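Spherulin 3A (Physarum polycephalum, PDB 1HDF) serves as a structural protein of the beta/gamma-crystallin family, binding two calcium ions in a domain built from two Greek-key motifs. Local coordinates at residues V21-D26 against S49-P54; D45-V50 against D89-M94. All coordinates share one frame; numbering follows the deposited sequence.

Contact 1: residues V21-D26 against S49-P54; sequences VNFQGD and SVKVGP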
# COMPACT_ATOMS: atom_id res chain seq x y z
N VAL A 21 -25.37 -12.42 13.25
CA VAL A 21 -26.22 -11.60 12.42
C VAL A 21 -26.65 -10.37 13.22
O VAL A 21 -26.41 -10.28 14.42
CB VAL A 21 -27.46 -12.37 11.96
CG1 VAL A 21 -27.06 -13.48 11.01
CG2 VAL A 21 -28.18 -12.94 13.16
N ASN A 22 -27.27 -9.42 12.53
CA ASN A 22 -27.74 -8.19 13.16
C ASN A 22 -26.65 -7.42 13.88
O ASN A 22 -26.91 -6.72 14.86
CB ASN A 22 -28.90 -8.50 14.11
CG ASN A 22 -29.97 -9.35 13.45
OD1 ASN A 22 -30.39 -9.07 12.32
ND2 ASN A 22 -30.42 -10.38 14.15
N PHE A 23 -25.42 -7.56 13.40
CA PHE A 23 -24.28 -6.83 13.95
C PHE A 23 -23.97 -7.12 15.41
O PHE A 23 -23.58 -6.23 16.16
CB PHE A 23 -24.52 -5.33 13.76
CG PHE A 23 -25.29 -4.99 12.50
CD1 PHE A 23 -24.81 -5.38 11.25
CD2 PHE A 23 -26.50 -4.33 12.56
CE1 PHE A 23 -25.54 -5.12 10.08
CE2 PHE A 23 -27.24 -4.06 11.40
CZ PHE A 23 -26.75 -4.46 10.16
N GLN A 24 -24.13 -8.38 15.81
CA GLN A 24 -23.88 -8.80 17.18
C GLN A 24 -22.66 -9.72 17.27
O GLN A 24 -22.17 -10.22 16.26
CB GLN A 24 -25.10 -9.55 17.73
CG GLN A 24 -26.38 -8.75 17.70
CD GLN A 24 -26.40 -7.66 18.76
OE1 GLN A 24 -26.25 -7.93 19.95
NE2 GLN A 24 -26.59 -6.42 18.33
N GLY A 25 -22.19 -9.95 18.50
CA GLY A 25 -21.05 -10.83 18.72
C GLY A 25 -19.72 -10.16 18.46
O GLY A 25 -19.66 -8.95 18.25
N ASP A 26 -18.65 -10.94 18.47
CA ASP A 26 -17.32 -10.42 18.22
C ASP A 26 -17.31 -9.63 16.93
O ASP A 26 -17.99 -9.99 15.96
CB ASP A 26 -16.30 -11.56 18.17
CG ASP A 26 -16.16 -12.27 19.51
OD1 ASP A 26 -16.19 -11.58 20.56
OD2 ASP A 26 -16.03 -13.52 19.53
N SER A 49 -22.66 -10.72 9.55
CA SER A 49 -23.23 -9.42 9.18
C SER A 49 -22.11 -8.42 8.86
O SER A 49 -20.99 -8.55 9.36
CB SER A 49 -24.12 -8.87 10.31
OG SER A 49 -23.39 -8.61 11.49
N VAL A 50 -22.41 -7.43 8.03
CA VAL A 50 -21.40 -6.45 7.61
C VAL A 50 -21.91 -5.02 7.47
O VAL A 50 -23.08 -4.78 7.21
CB VAL A 50 -20.79 -6.87 6.24
CG1 VAL A 50 -19.65 -5.92 5.86
CG2 VAL A 50 -20.31 -8.30 6.30
N LYS A 51 -21.00 -4.06 7.64
CA LYS A 51 -21.29 -2.65 7.48
C LYS A 51 -20.15 -2.02 6.69
O LYS A 51 -18.98 -2.19 7.04
CB LYS A 51 -21.39 -1.96 8.84
CG LYS A 51 -22.66 -2.23 9.61
CD LYS A 51 -22.66 -1.43 10.90
CE LYS A 51 -24.04 -1.42 11.57
NZ LYS A 51 -24.02 -0.65 12.85
N VAL A 52 -20.48 -1.31 5.62
CA VAL A 52 -19.46 -0.67 4.79
C VAL A 52 -19.61 0.85 4.88
O VAL A 52 -20.71 1.40 4.73
CB VAL A 52 -19.56 -1.11 3.31
CG1 VAL A 52 -18.33 -0.64 2.54
CG2 VAL A 52 -19.69 -2.63 3.22
N GLY A 53 -18.49 1.53 5.12
CA GLY A 53 -18.51 2.97 5.26
C GLY A 53 -18.76 3.75 3.98
O GLY A 53 -18.83 3.17 2.90
N PRO A 54 -18.92 5.08 4.08
CA PRO A 54 -19.16 5.92 2.91
C PRO A 54 -17.98 5.88 1.94
O PRO A 54 -16.86 5.53 2.33
CB PRO A 54 -19.38 7.32 3.51
CG PRO A 54 -18.57 7.27 4.78
CD PRO A 54 -18.89 5.89 5.32

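Contact 2: residues D45-V50 against D89-M94; sequences DVVSSV and DAISSM. With CA (calcium ion), chain D; CA (calcium ion), chain C.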
# COMPACT_ATOMS: atom_id res chain seq x y z
N ASP A 45 -14.24 -17.78 8.31
CA ASP A 45 -15.52 -18.47 8.28
C ASP A 45 -16.50 -18.25 9.43
O ASP A 45 -17.24 -19.17 9.77
CB ASP A 45 -15.28 -19.98 8.11
CG ASP A 45 -14.65 -20.32 6.77
OD1 ASP A 45 -14.70 -19.47 5.86
OD2 ASP A 45 -14.11 -21.45 6.62
N VAL A 46 -16.51 -17.06 10.03
CA VAL A 46 -17.47 -16.81 11.12
C VAL A 46 -18.32 -15.56 10.93
O VAL A 46 -19.28 -15.35 11.67
CB VAL A 46 -16.76 -16.69 12.50
CG1 VAL A 46 -15.87 -17.91 12.75
CG2 VAL A 46 -15.98 -15.38 12.59
N VAL A 47 -17.98 -14.73 9.95
CA VAL A 47 -18.71 -13.49 9.70
C VAL A 47 -20.16 -13.73 9.27
O VAL A 47 -20.44 -14.53 8.38
CB VAL A 47 -17.98 -12.63 8.63
CG1 VAL A 47 -18.75 -11.35 8.35
CG2 VAL A 47 -16.58 -12.29 9.12
N SER A 48 -21.09 -13.01 9.90
CA SER A 48 -22.50 -13.16 9.58
C SER A 48 -23.20 -11.87 9.16
O SER A 48 -24.24 -11.94 8.51
CB SER A 48 -23.22 -13.79 10.77
OG SER A 48 -22.68 -15.09 11.02
N SER A 49 -22.66 -10.72 9.55
CA SER A 49 -23.23 -9.42 9.18
C SER A 49 -22.11 -8.42 8.86
O SER A 49 -20.99 -8.55 9.36
CB SER A 49 -24.12 -8.87 10.31
OG SER A 49 -23.39 -8.61 11.49
N VAL A 50 -22.41 -7.43 8.03
CA VAL A 50 -21.40 -6.45 7.61
C VAL A 50 -21.91 -5.02 7.47
O VAL A 50 -23.08 -4.78 7.21
CB VAL A 50 -20.79 -6.87 6.24
CG1 VAL A 50 -19.65 -5.92 5.86
CG2 VAL A 50 -20.31 -8.30 6.30
N ASP A 89 -20.77 -17.39 7.44
CA ASP A 89 -19.65 -18.20 7.96
C ASP A 89 -18.81 -18.82 6.85
O ASP A 89 -18.56 -20.02 6.86
CB ASP A 89 -20.18 -19.33 8.86
CG ASP A 89 -20.98 -18.83 10.03
OD1 ASP A 89 -20.68 -17.73 10.54
OD2 ASP A 89 -21.92 -19.54 10.45
N ALA A 90 -18.36 -18.01 5.89
CA ALA A 90 -17.58 -18.56 4.79
C ALA A 90 -16.55 -17.62 4.18
O ALA A 90 -15.74 -18.05 3.36
CB ALA A 90 -18.51 -19.07 3.71
N ILE A 91 -16.59 -16.34 4.55
CA ILE A 91 -15.66 -15.37 4.00
C ILE A 91 -14.25 -15.66 4.48
O ILE A 91 -14.02 -15.91 5.66
CB ILE A 91 -16.06 -13.93 4.39
CG1 ILE A 91 -17.45 -13.62 3.82
CG2 ILE A 91 -15.04 -12.94 3.85
CD1 ILE A 91 -17.99 -12.28 4.23
N SER A 92 -13.30 -15.65 3.55
CA SER A 92 -11.91 -15.94 3.90
C SER A 92 -10.91 -14.91 3.41
O SER A 92 -9.71 -15.06 3.63
CB SER A 92 -11.54 -17.33 3.38
OG SER A 92 -12.40 -18.32 3.93
N SER A 93 -11.40 -13.87 2.73
CA SER A 93 -10.55 -12.79 2.24
C SER A 93 -11.46 -11.62 1.86
O SER A 93 -12.66 -11.79 1.67
CB SER A 93 -9.69 -13.22 1.03
OG SER A 93 -10.47 -13.59 -0.09
N MSE A 94 -10.89 -10.43 1.77
CA MSE A 94 -11.70 -9.27 1.45
C MSE A 94 -10.85 -8.10 0.97
O MSE A 94 -9.71 -7.95 1.40
CB MSE A 94 -12.51 -8.87 2.69
CG MSE A 94 -13.34 -7.60 2.54
SE MSE A 94 -14.53 -7.28 4.05
CE MSE A 94 -13.25 -6.52 5.28
CA CA D . -14.12 -19.89 3.46
CA CA C . -21.21 -16.30 12.27
O HOH W 1 -12.45 -21.70 4.39
O HOH W 2 -19.02 -15.12 6.10
O HOH W 3 -23.36 -17.67 12.94
O HOH W 4 -19.97 -17.92 13.70
O HOH W 5 -12.67 -21.58 1.86
O HOH W 6 -16.07 -21.80 2.93

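Contact 1: residues V21-D26 against S49-P54
Phe23 and Lys51 meet with their side chains crossed at about a right angle, the terminal methylene of the lysine lying over the middle of the aromatic face. Lys51 CE stands 3.9 Å from the centroid of the Phe23 ring in a CH-pi contact, only 10° off the ring normal. The ammonium group lies over the same face but farther out, with NZ of Lys51 4.8 Å from the centroid of the Phe23 ring, a cation-pi arrangement. Beyond CG the lysine chain is extended, which carries Lys51 CE and NZ on from Lys51 CG, which itself lies nearest to CE1 and CD1 of Phe23. At the CD1 corner, Phe23 also meets Ser49, with Ser49 OG 3.5 Å from Phe23 CD1 in an oblique approach. The same hydroxyl accepts a weak, bent hydrogen bond of 3.0 Å from Phe23 N; with chi1 at 64°, OG sits between its own backbone N and carbonyl carbon. The spacing of Tyr18, Phe23 and Gly25 matches the signature of the beta/gamma-crystallin folded hairpin, in which the turn between the first two strands of a Greek key doubles back over the sheet and a serine hydroxyl from the fourth strand holds its backbone. An alanine at Phe23 would probably strip Lys51 CE of its aromatic platform and open a gap between the hairpin and strand 49-52. Asn22 and Phe23 both adopt left-handed backbone conformations, and Gln24 N bonds to Val21 O, closing a four-residue turn. Ser49 OG has its stronger partner in His20 O, at the start of the same turn. Lys51 NZ continues to Asn9 OD1, in the N-terminal arm, and more weakly to Gly8 O.

Contact 2: residues D45-V50 against D89-M94
Asp45 and Asp89 turn CG beside their backbone N, anti to the carbonyl carbon (chi1 -65° and -58°), and each thereby sends its carboxylate across to a calcium ion to which the opposing segment gives two further ligands. Asp45 OD1 lies 2.5 Å from the calcium that Ala90 O and Ser92 OG also bind. In the reciprocal arrangement, Asp89 OD1 lies 2.3 Å from the calcium gripped by Val46 O and Ser48 OG. Lys62 O and three waters complete the coordination of the former ion, Lys19 O and two waters that of the latter. The ions draw oxygen atoms together: Asp89 OD1 comes within 3.0 Å of Val46 O without a hydrogen bond, a closeness the shared metal probably offsets. Water 1, itself on the calcium beside Ser92, donates to Asp45 OD2, which probably steadies the branch not bound to the ion. Behind the ligands, Asn44 ND2 bonds to Ser92 OG and Asn88 ND2 to Ser48 OG, second-shell bonds that help position the hydroxyls.

Two backbone bonds clamp the crossing loops, Asp89 N to Val47 O at 3.0 Å and Asp45 N to Ile91 O at 3.3 Å. Water 2 adds a bridge, donating to Val47 O and accepting from Ala90 N. On the core side, Val47 CG1 touches Ile91 CD1 at 4.3 Å, an apolar contact beneath the loops. The two sequences, each running Asn-Asp-x-x-Ser-Ser from Asn44 and Asn88, and the exchange of aspartates between them form the double-clamp calcium site characteristic of calcium-binding beta/gamma-crystallin domains.

In the fold
From the N terminus the chain passes along strand 15-18 into the folded turn at 21-26, runs on through strands 27-30 and 33-34, and returns along 49-52, where contact 1 closes the loop within the first Greek key. Contact 2 begins at 45-50, just before that closure, and ends only at 89-94, after the chain has run through most of the second Greek key. The two loops neither nest nor truly cross but follow one another, overlapping at the shared Ser49 and Val50. Contact 1 ties the turn to its own sheet, whereas contact 2 joins the loops leading into strands 49-52 and 93-98, one in each sheet. Packing of Val21 against Ser48 brings the two contacts together.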